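Local coordinates for putative uncharacterized protein (Xanthomonas oryzae pv. oryzae, PDB 4KL0) that binds calcium and probably hydrolyses N-glycosidic bonds of nucleosides, although its own activity remains unestablished, at residues D99-S104 against A201-A206; V64-D69 against M154-A159; M148-G153 against I175-G180; V191-R196 against A206-Y211. All coordinates share one frame; numbering follows the deposited sequence.

Contact 1 of 4, residues D99-S104 against A201-A206; sequences DYPMTS and ATDIHA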
loop_
_atom_site.group_PDB
_atom_site.type_symbol
_atom_site.label_atom_id
_atom_site.label_comp_id
_atom_site.label_asym_id
_atom_site.label_seq_id
_atom_site.Cartn_x
_atom_site.Cartn_y
_atom_site.Cartn_z
ATOM N N ASP A 99 -5.789 -5.974 18.434
ATOM C CA ASP A 99 -6.964 -5.157 18.583
ATOM C C ASP A 99 -6.630 -3.676 18.742
ATOM O O ASP A 99 -5.596 -3.304 19.286
ATOM C CB ASP A 99 -7.711 -5.594 19.847
ATOM C CG ASP A 99 -8.600 -6.831 19.618
ATOM O OD1 ASP A 99 -8.852 -7.241 18.445
ATOM O OD2 ASP A 99 -9.075 -7.385 20.656
ATOM N N TYR A 100 -7.540 -2.836 18.325
ATOM C CA TYR A 100 -7.329 -1.433 18.494
ATOM C C TYR A 100 -8.697 -0.823 18.699
ATOM O O TYR A 100 -9.715 -1.446 18.419
ATOM C CB TYR A 100 -6.572 -0.875 17.236
ATOM C CG TYR A 100 -7.393 -0.923 15.986
ATOM C CD1 TYR A 100 -8.215 0.129 15.631
ATOM C CD2 TYR A 100 -7.387 -2.064 15.221
ATOM C CE1 TYR A 100 -8.994 0.066 14.474
ATOM C CE2 TYR A 100 -8.142 -2.160 14.088
ATOM C CZ TYR A 100 -8.960 -1.100 13.737
ATOM O OH TYR A 100 -9.730 -1.197 12.590
ATOM N N PRO A 101 -8.757 0.411 19.203
ATOM C CA PRO A 101 -10.056 1.033 19.510
ATOM C C PRO A 101 -10.877 1.436 18.261
ATOM O O PRO A 101 -10.281 1.965 17.325
ATOM C CB PRO A 101 -9.653 2.258 20.323
ATOM C CG PRO A 101 -8.270 2.565 19.921
ATOM C CD PRO A 101 -7.606 1.231 19.611
ATOM N N MET A 102 -12.188 1.147 18.239
ATOM C CA MET A 102 -13.107 1.426 17.113
ATOM C C MET A 102 -14.429 2.023 17.625
ATOM O O MET A 102 -15.130 1.371 18.402
ATOM C CB MET A 102 -13.441 0.109 16.354
ATOM C CG MET A 102 -12.821 -0.127 14.952
ATOM S SD MET A 102 -13.269 -1.705 14.124
ATOM C CE MET A 102 -12.529 -2.813 15.312
ATOM N N THR A 103 -14.793 3.233 17.212
ATOM C CA THR A 103 -16.119 3.753 17.489
ATOM C C THR A 103 -17.149 3.003 16.634
ATOM O O THR A 103 -16.790 2.188 15.746
ATOM C CB THR A 103 -16.209 5.223 17.074
ATOM O OG1 THR A 103 -16.080 5.322 15.632
ATOM C CG2 THR A 103 -15.098 6.017 17.735
ATOM N N SER A 104 -18.431 3.284 16.878
ATOM C CA SER A 104 -19.482 2.673 16.068
ATOM C C SER A 104 -19.398 3.166 14.628
ATOM O O SER A 104 -19.709 2.420 13.705
ATOM C CB SER A 104 -20.882 2.956 16.635
ATOM O OG SER A 104 -21.091 4.355 16.734
ATOM N N ALA A 201 -5.971 7.897 10.587
ATOM C CA ALA A 201 -7.289 7.903 11.279
ATOM C C ALA A 201 -7.791 6.513 11.672
ATOM O O ALA A 201 -8.608 6.416 12.602
ATOM C CB ALA A 201 -8.296 8.580 10.424
ATOM N N THR A 202 -7.227 5.464 11.060
ATOM C CA THR A 202 -7.593 4.094 11.460
ATOM C C THR A 202 -7.343 3.881 12.952
ATOM O O THR A 202 -8.200 3.314 13.653
ATOM C CB THR A 202 -6.837 3.031 10.633
ATOM O OG1 THR A 202 -7.254 3.109 9.255
ATOM C CG2 THR A 202 -7.151 1.622 11.179
ATOM N N ASP A 203 -6.178 4.340 13.440
ATOM C CA ASP A 203 -5.861 4.283 14.881
ATOM C C ASP A 203 -4.935 5.486 15.098
ATOM O O ASP A 203 -3.700 5.395 14.934
ATOM C CB ASP A 203 -5.192 2.950 15.228
ATOM C CG ASP A 203 -4.762 2.837 16.690
ATOM O OD1 ASP A 203 -4.833 3.862 17.445
ATOM O OD2 ASP A 203 -4.310 1.720 17.058
ATOM N N ILE A 204 -5.542 6.603 15.472
ATOM C CA ILE A 204 -4.765 7.858 15.485
ATOM C C ILE A 204 -3.705 7.875 16.599
ATOM O O ILE A 204 -2.650 8.492 16.398
ATOM C CB ILE A 204 -5.670 9.082 15.523
ATOM C CG1 ILE A 204 -4.830 10.347 15.245
ATOM C CG2 ILE A 204 -6.340 9.158 16.891
ATOM C CD1 ILE A 204 -4.129 10.356 13.906
ATOM N N HIS A 205 -3.969 7.210 17.732
ATOM C CA HIS A 205 -2.995 7.163 18.839
ATOM C C HIS A 205 -1.807 6.349 18.453
ATOM O O HIS A 205 -0.677 6.752 18.725
ATOM C CB HIS A 205 -3.626 6.601 20.117
ATOM C CG HIS A 205 -4.885 7.323 20.471
ATOM N ND1 HIS A 205 -4.904 8.689 20.675
ATOM C CD2 HIS A 205 -6.174 6.914 20.509
ATOM C CE1 HIS A 205 -6.149 9.085 20.876
ATOM N NE2 HIS A 205 -6.937 8.025 20.796
ATOM N N ALA A 206 -2.037 5.203 17.810
ATOM C CA ALA A 206 -0.900 4.451 17.250
ATOM C C ALA A 206 -0.121 5.239 16.188
ATOM O O ALA A 206 1.105 5.134 16.145
ATOM C CB ALA A 206 -1.373 3.136 16.639
HETATM O O HOH W 1 -9.166 3.988 16.002
#
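This is a mostly buried loop-to-helix-junction contact in a nucleoside hydrolase-like Rossmann-type fold. The loop leading from strand 93-96 to helix 104-110 packs against the break between helices 198-202 and 204-216. Asp203 sits in that break as the N-cap of the second helix. Its CG lies anti to the backbone N (chi1 177°). Asp203 OD1 accepts a nearly straight bond from Ala206 N at 3.1 Å; the donor stands above the carboxylate plane. Its other oxygen, OD2, is hydrogen-bonded by Thr155.

Tyr100 is the main side chain from the loop. Its CG occupies the crowded position between N and the carbonyl carbon (chi1 67°). The Tyr100 and Asp203 side chains run past one another in opposing directions, and the ring and carboxylate planes are 20° apart. Tyr100 CB lies 3.4 Å from Asp203 OD2. Further along the ring, Tyr100 CE1 comes within 3.4 Å of Thr202 O, approaching obliquely. The phenol oxygen is held outside the contact, by His110 and Gly68 N, while Thr202 CG2 lies 4.1 Å from Tyr100 OH.

No direct hydrogen bond joins the two segments. A water does so, lying in the plane of the Tyr100 ring at its edge. Thr202 also stands near the calcium ligand Asp35, with about 5 Å between the side chains. The bridging water donates to Pro101 O at 2.7 Å and to Thr202 O at 2.6 Å.

Contact 2 of 4, residues V64-D69 against M154-A159; sequences VVTLGD and MTDASA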
loop_
_atom_site.group_PDB
_atom_site.type_symbol
_atom_site.label_atom_id
_atom_site.label_comp_id
_atom_site.label_asym_id
_atom_site.label_seq_id
_atom_site.Cartn_x
_atom_site.Cartn_y
_atom_site.Cartn_z
ATOM N N VAL A 64 1.901 -7.984 8.349
ATOM C CA VAL A 64 0.959 -7.994 9.462
ATOM C C VAL A 64 -0.269 -7.166 9.034
ATOM O O VAL A 64 -0.146 -6.087 8.490
ATOM C CB VAL A 64 1.574 -7.437 10.728
ATOM C CG1 VAL A 64 0.555 -7.446 11.835
ATOM C CG2 VAL A 64 2.833 -8.304 11.130
ATOM N N VAL A 65 -1.444 -7.724 9.234
ATOM C CA VAL A 65 -2.685 -7.196 8.609
ATOM C C VAL A 65 -3.577 -6.551 9.676
ATOM O O VAL A 65 -3.836 -7.134 10.770
ATOM C CB VAL A 65 -3.458 -8.382 7.951
ATOM C CG1 VAL A 65 -4.809 -7.950 7.450
ATOM C CG2 VAL A 65 -2.619 -8.985 6.806
ATOM N N THR A 66 -4.133 -5.380 9.349
ATOM C CA THR A 66 -4.974 -4.660 10.300
ATOM C C THR A 66 -6.311 -4.314 9.633
ATOM O O THR A 66 -6.578 -4.813 8.545
ATOM C CB THR A 66 -4.220 -3.418 10.881
ATOM O OG1 THR A 66 -4.933 -2.814 11.974
ATOM C CG2 THR A 66 -3.950 -2.336 9.815
ATOM N N LEU A 67 -7.156 -3.564 10.340
ATOM C CA LEU A 67 -8.448 -2.972 9.952
ATOM C C LEU A 67 -9.601 -3.958 10.185
ATOM O O LEU A 67 -9.719 -4.964 9.460
ATOM C CB LEU A 67 -8.478 -2.451 8.469
ATOM C CG LEU A 67 -9.704 -1.602 8.139
ATOM C CD1 LEU A 67 -9.572 -0.184 8.772
ATOM C CD2 LEU A 67 -9.691 -1.420 6.616
ATOM N N GLY A 68 -10.379 -3.669 11.230
ATOM C CA GLY A 68 -11.509 -4.480 11.651
ATOM C C GLY A 68 -11.257 -5.132 13.007
ATOM O O GLY A 68 -10.180 -5.035 13.616
ATOM N N ASP A 69 -12.287 -5.827 13.460
ATOM C CA ASP A 69 -12.137 -6.646 14.678
ATOM C C ASP A 69 -11.301 -7.889 14.418
ATOM O O ASP A 69 -10.848 -8.112 13.279
ATOM C CB ASP A 69 -13.525 -6.917 15.279
ATOM C CG ASP A 69 -14.369 -7.934 14.497
ATOM O OD1 ASP A 69 -13.943 -8.551 13.491
ATOM O OD2 ASP A 69 -15.528 -8.123 14.920
ATOM N N MET A 154 -1.727 1.998 11.867
ATOM C CA MET A 154 -0.401 1.791 12.393
ATOM C C MET A 154 -0.408 1.098 13.759
ATOM O O MET A 154 0.638 1.092 14.415
ATOM C CB MET A 154 0.296 3.161 12.484
ATOM C CG MET A 154 0.940 3.495 11.122
ATOM S SD MET A 154 1.111 5.265 10.681
ATOM C CE MET A 154 -0.349 5.442 9.698
ATOM N N THR A 155 -1.508 0.442 14.142
ATOM C CA THR A 155 -1.545 -0.272 15.456
ATOM C C THR A 155 -0.336 -1.209 15.625
ATOM O O THR A 155 0.368 -1.209 16.664
ATOM C CB THR A 155 -2.799 -1.118 15.487
ATOM O OG1 THR A 155 -3.932 -0.269 15.273
ATOM C CG2 THR A 155 -2.925 -1.900 16.778
ATOM N N ASP A 156 -0.091 -2.038 14.623
ATOM C CA ASP A 156 1.018 -3.025 14.698
ATOM C C ASP A 156 2.392 -2.438 14.433
ATOM O O ASP A 156 3.400 -2.880 15.056
ATOM C CB ASP A 156 0.719 -4.195 13.760
ATOM C CG ASP A 156 -0.653 -4.737 14.021
ATOM O OD1 ASP A 156 -0.899 -5.209 15.160
ATOM O OD2 ASP A 156 -1.517 -4.663 13.148
ATOM N N ALA A 157 2.506 -1.499 13.487
ATOM C CA ALA A 157 3.788 -0.876 13.278
ATOM C C ALA A 157 4.250 -0.155 14.536
ATOM O O ALA A 157 5.427 -0.187 14.848
ATOM C CB ALA A 157 3.727 0.117 12.059
ATOM N N SER A 158 3.324 0.486 15.228
ATOM C CA SER A 158 3.707 1.196 16.454
ATOM C C SER A 158 4.041 0.136 17.510
ATOM O O SER A 158 5.033 0.323 18.241
ATOM C CB SER A 158 2.555 2.058 16.920
ATOM O OG SER A 158 2.836 2.629 18.204
ATOM N N ALA A 159 3.238 -0.945 17.605
ATOM C CA ALA A 159 3.540 -2.057 18.533
ATOM C C ALA A 159 4.951 -2.598 18.342
ATOM O O ALA A 159 5.626 -2.936 19.313
ATOM C CB ALA A 159 2.512 -3.191 18.441
HETATM O O HOH W 2 -0.661 -4.025 10.627
HETATM O O HOH W 3 -4.190 -4.503 13.918
HETATM O O HOH W 4 -4.217 -0.123 12.578
#
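Water carries most of the polar traffic between the end of strand 58-65 and the first turn of helix 155-163. The helix packs over the C-terminal end of this strand of the Rossmann-type sheet, and no direct hydrogen bond crosses between them. Asp156 OD2 receives two of the waters. One water donates to Asp156 OD2 at 2.7 Å and also to Val64 O. The other donates to Asp156 OD2 at 2.8 Å and accepts from Thr66 OG1. A third water donates to both threonine hydroxyls, at 2.8 Å from Thr66 OG1 and 2.7 Å from Thr155 OG1. Thr66 OG1 is thus held by two waters. Its position anti to the backbone N (chi1 -171°) turns it to the helix.

The direct contacts are van der Waals. Val64 CG1, also anti to its backbone N, lies 3.7 Å from Asp156 CG, the two side chains crossing at a slant. Thr66 CB approaches Asp156 OD2 to 3.7 Å; these side chains lie alongside and run opposite ways.

Partners beyond the segments complete the polar groups. Asp156 OD1 accepts from Gln98 N, and Thr155 OG1 is hydrogen-bonded to Asp203. Thr66 lies about 4 Å from the calcium ligand Asp35, side chain to side chain.

The carboxylate is buried, yet two waters and a backbone N-H donate to its oxygens. Such a set of donors would favour the charged form of Asp156. The waters let strand end and helix start meet without direct polar pairing.

Contact 3 of 4, residues M148-G153 against I175-G180; sequences MVVIAG and ITIMGG. With CA (calcium ion), chain B.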
loop_
_atom_site.group_PDB
_atom_site.type_symbol
_atom_site.label_atom_id
_atom_site.label_comp_id
_atom_site.label_asym_id
_atom_site.label_seq_id
_atom_site.Cartn_x
_atom_site.Cartn_y
_atom_site.Cartn_z
ATOM N N MET A 148 10.605 -0.859 6.510
ATOM C CA MET A 148 9.210 -1.040 6.991
ATOM C C MET A 148 8.352 -0.209 6.070
ATOM O O MET A 148 8.660 0.940 5.776
ATOM C CB MET A 148 8.989 -0.498 8.428
ATOM C CG MET A 148 9.557 -1.371 9.599
ATOM S SD MET A 148 9.460 -0.584 11.308
ATOM C CE MET A 148 7.680 -0.303 11.485
ATOM N N VAL A 149 7.291 -0.805 5.556
ATOM C CA VAL A 149 6.393 -0.083 4.650
ATOM C C VAL A 149 4.974 -0.132 5.207
ATOM O O VAL A 149 4.427 -1.232 5.486
ATOM C CB VAL A 149 6.451 -0.737 3.256
ATOM C CG1 VAL A 149 5.447 -0.022 2.358
ATOM C CG2 VAL A 149 7.901 -0.634 2.656
ATOM N N VAL A 150 4.400 1.047 5.413
ATOM C CA VAL A 150 3.070 1.114 6.080
ATOM C C VAL A 150 2.054 1.600 5.092
ATOM O O VAL A 150 2.117 2.725 4.612
ATOM C CB VAL A 150 3.147 2.055 7.299
ATOM C CG1 VAL A 150 1.775 2.229 7.933
ATOM C CG2 VAL A 150 4.256 1.552 8.260
ATOM N N ILE A 151 1.091 0.721 4.751
ATOM C CA ILE A 151 0.056 1.095 3.798
ATOM C C ILE A 151 -1.292 0.816 4.436
ATOM O O ILE A 151 -2.223 0.547 3.722
ATOM C CB ILE A 151 0.201 0.337 2.464
ATOM C CG1 ILE A 151 0.351 -1.187 2.651
ATOM C CG2 ILE A 151 1.478 0.859 1.727
ATOM C CD1 ILE A 151 0.343 -1.984 1.354
ATOM N N ALA A 152 -1.398 1.000 5.741
ATOM C CA ALA A 152 -2.637 0.836 6.504
ATOM C C ALA A 152 -2.481 1.493 7.829
ATOM O O ALA A 152 -1.471 2.158 8.025
ATOM C CB ALA A 152 -2.962 -0.694 6.729
ATOM N N GLY A 153 -3.421 1.238 8.759
ATOM C CA GLY A 153 -3.344 1.816 10.105
ATOM C C GLY A 153 -2.122 1.281 10.816
ATOM O O GLY A 153 -1.524 0.241 10.447
ATOM N N ILE A 175 11.259 4.051 7.422
ATOM C CA ILE A 175 9.824 3.727 7.527
ATOM C C ILE A 175 9.139 4.613 6.497
ATOM O O ILE A 175 9.244 5.846 6.536
ATOM C CB ILE A 175 9.241 4.033 8.913
ATOM C CG1 ILE A 175 9.961 3.235 9.993
ATOM C CG2 ILE A 175 7.706 3.776 8.897
ATOM C CD1 ILE A 175 9.520 3.575 11.415
ATOM N N THR A 176 8.400 4.004 5.576
ATOM C CA THR A 176 7.754 4.756 4.503
ATOM C C THR A 176 6.267 4.516 4.655
ATOM O O THR A 176 5.839 3.369 4.825
ATOM C CB THR A 176 8.171 4.222 3.088
ATOM O OG1 THR A 176 9.607 4.231 2.995
ATOM C CG2 THR A 176 7.656 5.089 1.951
ATOM N N ILE A 177 5.492 5.588 4.658
ATOM C CA ILE A 177 4.093 5.483 5.121
ATOM C C ILE A 177 3.192 6.181 4.116
ATOM O O ILE A 177 3.518 7.284 3.642
ATOM C CB ILE A 177 3.887 6.257 6.483
ATOM C CG1 ILE A 177 4.810 5.700 7.559
ATOM C CG2 ILE A 177 2.390 6.205 6.938
ATOM C CD1 ILE A 177 4.831 6.599 8.860
ATOM N N MET A 178 2.040 5.591 3.805
ATOM C CA MET A 178 1.030 6.244 2.998
ATOM C C MET A 178 0.148 6.968 4.004
ATOM O O MET A 178 -0.671 6.357 4.709
ATOM C CB MET A 178 0.227 5.148 2.235
ATOM C CG MET A 178 -0.651 5.650 1.076
ATOM S SD MET A 178 -2.149 6.654 1.548
ATOM C CE MET A 178 -1.633 8.214 0.761
ATOM N N GLY A 179 0.363 8.266 4.142
ATOM C CA GLY A 179 -0.138 8.908 5.347
ATOM C C GLY A 179 -0.284 10.400 5.101
ATOM O O GLY A 179 -0.649 10.798 4.022
ATOM N N GLY A 180 -0.005 11.183 6.137
ATOM C CA GLY A 180 -0.043 12.626 5.928
ATOM C C GLY A 180 0.459 13.283 7.198
ATOM O O GLY A 180 0.365 12.739 8.301
HETATM CA CA CA B . -4.115 0.223 2.257
HETATM O O HOH W 5 10.814 1.928 4.252
HETATM O O HOH W 6 -3.622 2.866 2.051
HETATM O O HOH W 7 -5.840 1.200 0.755
HETATM O O HOH W 8 -5.610 1.635 3.842
#
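The calcium site lies at the C-terminal end of two parallel neighbours in the central sheet, strands 146-150 and 172-178. Their short segments run 10° apart with 4.8 Å between axes. Three backbone bonds join them. Thr176 N donates to Met148 O at 3.1 Å, in the carbonyl plane. Val150 N reaches Thr176 O at 2.8 Å, and Met178 N reaches Val150 O at 3.0 Å, both nearly along the C=O axis.

Met148, Val150, Ile175 and Ile177 share one face of the sheet, their side chains alongside one another and pointing the same way. Val150 CB rests 4.0 Å from Ile177 CG1, and its CG2 touches Ile175 CG2. The Met148 chain bends at chi3 (59°), with SD 4.1 Å from Ile175 CG1. Thr176 is on the opposite face; a water links its hydroxyl to Met148 O.

Just past the paired residues, Ile151 O binds calcium at 2.4 Å. Three waters and the carboxylates of Asp35, Asp42 and Asp318 complete the site. The ion probably polarises that carbonyl, while the carboxylates offset its charge. Because Val150 O is bonded to the next strand, the sheet pairing probably helps position the Ile151 carbonyl.

Contact 4 of 4, residues V191-R196 against A206-Y211; sequences VQPDTR and AARALY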
loop_
_atom_site.group_PDB
_atom_site.type_symbol
_atom_site.label_atom_id
_atom_site.label_comp_id
_atom_site.label_asym_id
_atom_site.label_seq_id
_atom_site.Cartn_x
_atom_site.Cartn_y
_atom_site.Cartn_z
ATOM N N VAL A 191 7.453 16.003 13.764
ATOM C CA VAL A 191 6.366 15.835 12.811
ATOM C C VAL A 191 5.341 14.903 13.448
ATOM O O VAL A 191 5.706 13.977 14.177
ATOM C CB VAL A 191 6.938 15.211 11.521
ATOM C CG1 VAL A 191 5.825 14.853 10.531
ATOM C CG2 VAL A 191 7.894 16.187 10.907
ATOM N N GLN A 192 4.059 15.194 13.207
ATOM C CA GLN A 192 2.994 14.348 13.743
ATOM C C GLN A 192 1.978 14.035 12.648
ATOM O O GLN A 192 1.904 14.675 11.593
ATOM C CB GLN A 192 2.348 15.001 14.985
ATOM C CG GLN A 192 1.659 16.257 14.726
ATOM C CD GLN A 192 1.205 16.924 16.039
ATOM O OE1 GLN A 192 1.183 16.310 17.101
ATOM N NE2 GLN A 192 0.846 18.173 15.937
ATOM N N PRO A 193 1.154 12.999 12.875
ATOM C CA PRO A 193 0.229 12.671 11.789
ATOM C C PRO A 193 -1.015 13.541 11.657
ATOM O O PRO A 193 -1.596 13.941 12.692
ATOM C CB PRO A 193 -0.237 11.256 12.177
ATOM C CG PRO A 193 -0.185 11.260 13.670
ATOM C CD PRO A 193 1.121 12.033 13.980
ATOM N N ASP A 194 -1.430 13.794 10.421
ATOM C CA ASP A 194 -2.705 14.468 10.077
ATOM C C ASP A 194 -3.855 13.541 10.464
ATOM O O ASP A 194 -3.980 12.420 9.922
ATOM C CB ASP A 194 -2.746 14.760 8.575
ATOM C CG ASP A 194 -3.880 15.731 8.151
ATOM O OD1 ASP A 194 -5.008 15.735 8.726
ATOM O OD2 ASP A 194 -3.635 16.511 7.190
ATOM N N THR A 195 -4.750 14.045 11.322
ATOM C CA THR A 195 -5.913 13.230 11.702
ATOM C C THR A 195 -6.868 12.912 10.579
ATOM O O THR A 195 -7.722 12.022 10.758
ATOM C CB THR A 195 -6.737 13.913 12.816
ATOM O OG1 THR A 195 -7.261 15.147 12.293
ATOM C CG2 THR A 195 -5.821 14.191 13.973
ATOM N N ARG A 196 -6.779 13.628 9.460
ATOM C CA ARG A 196 -7.684 13.459 8.326
ATOM C C ARG A 196 -7.243 12.374 7.366
ATOM O O ARG A 196 -8.021 11.930 6.541
ATOM C CB ARG A 196 -7.881 14.792 7.564
ATOM C CG ARG A 196 -8.458 15.864 8.484
ATOM C CD ARG A 196 -8.293 17.257 7.830
ATOM N NE ARG A 196 -6.876 17.604 7.752
ATOM C CZ ARG A 196 -6.427 18.733 7.172
ATOM N NH1 ARG A 196 -7.282 19.623 6.638
ATOM N NH2 ARG A 196 -5.122 18.949 7.096
ATOM N N ALA A 206 -2.037 5.203 17.810
ATOM C CA ALA A 206 -0.900 4.451 17.250
ATOM C C ALA A 206 -0.121 5.239 16.188
ATOM O O ALA A 206 1.105 5.134 16.145
ATOM C CB ALA A 206 -1.373 3.136 16.639
ATOM N N ALA A 207 -0.812 6.000 15.309
ATOM C CA ALA A 207 -0.107 6.832 14.328
ATOM C C ALA A 207 0.743 7.895 15.041
ATOM O O ALA A 207 1.885 8.112 14.656
ATOM C CB ALA A 207 -1.036 7.529 13.381
ATOM N N ARG A 208 0.194 8.543 16.053
ATOM C CA ARG A 208 1.029 9.509 16.788
ATOM C C ARG A 208 2.232 8.803 17.438
ATOM O O ARG A 208 3.327 9.367 17.464
ATOM C CB ARG A 208 0.181 10.201 17.870
ATOM C CG ARG A 208 -0.839 11.078 17.256
ATOM C CD ARG A 208 -1.792 11.740 18.271
ATOM N NE ARG A 208 -2.543 12.731 17.515
ATOM C CZ ARG A 208 -3.797 13.081 17.715
ATOM N NH1 ARG A 208 -4.499 12.523 18.715
ATOM N NH2 ARG A 208 -4.333 14.009 16.890
ATOM N N ALA A 209 2.025 7.639 18.019
ATOM C CA ALA A 209 3.123 6.948 18.698
ATOM C C ALA A 209 4.221 6.607 17.658
ATOM O O ALA A 209 5.433 6.694 17.936
ATOM C CB ALA A 209 2.624 5.720 19.379
ATOM N N LEU A 210 3.804 6.173 16.469
ATOM C CA LEU A 210 4.768 5.724 15.466
ATOM C C LEU A 210 5.595 6.880 14.920
ATOM O O LEU A 210 6.851 6.757 14.895
ATOM C CB LEU A 210 4.090 4.890 14.339
ATOM C CG LEU A 210 5.030 4.402 13.244
ATOM C CD1 LEU A 210 5.902 3.235 13.724
ATOM C CD2 LEU A 210 4.218 3.974 12.006
ATOM N N TYR A 211 4.938 7.984 14.505
ATOM C CA TYR A 211 5.618 9.131 13.895
ATOM C C TYR A 211 6.580 9.664 14.931
ATOM O O TYR A 211 7.739 9.972 14.627
ATOM C CB TYR A 211 4.636 10.247 13.566
ATOM C CG TYR A 211 3.854 10.105 12.244
ATOM C CD1 TYR A 211 3.152 8.925 11.931
ATOM C CD2 TYR A 211 3.761 11.181 11.330
ATOM C CE1 TYR A 211 2.400 8.848 10.783
ATOM C CE2 TYR A 211 2.996 11.089 10.187
ATOM C CZ TYR A 211 2.296 9.920 9.914
ATOM O OH TYR A 211 1.499 9.815 8.793
#
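The Tyr211 ring carries Pro193 on one face, and Val191 CG1 lies at its edge, near the ring plane. Pro193 CB stands 3.7 Å from the centroid of the Tyr211 ring, 13° off the normal, a CH-pi contact. The Asp194 carboxylate meets the edge of the Arg196 guanidinium in a side-on salt bridge. Arg196 NE binds Asp194 OD1 at 2.8 Å, nearly straight, and Arg196 NH2 binds Asp194 OD2 in a more bent bond, each oxygen using its syn lone pair. Asp194 OD1 also accepts from Arg196 N, forming an Asx turn.

The contact packs the loop before helix 198-202 onto helix 204-216. Pro193 sits against Ala207, Arg208 and, one turn on from Ala207, Tyr211. Pro193 CG lies 3.8 Å from Ala207 CB and 3.6 Å from Arg208 CG; the proline crosses the Arg208 side chain at about a right angle. Arg208 NH2 comes to 3.3 Å from Thr195 CG2. Tyr211 OH makes weak hydrogen bonds with Asn200 OD1 and Gly180 N.

No hydrogen bond crosses between the segments. Apolar and CH-pi packing around the proline therefore joins loop to helix, while the Asx turn and salt bridge lie within the loop and probably stiffen it.

Contact 3 is the most central, about 8 Å from the centre of the chain, and supplies two strands of the sheet. Contact 2 lies about 11 Å away, centre to centre. It uses helix 155-163, which follows strand 146-150 in the chain. Contacts 1 and 4 share helix 204-216 and Ala206, with centres about 12 Å apart. Contacts 1 and 2 touch, with centres about 9 Å apart. Along the chain their segments alternate, whereas contact 3 closes before contact 4 opens. Contact 3 pairs two strands beside the calcium; the other three pack strand-end or loop segments onto helices near that end of the sheet.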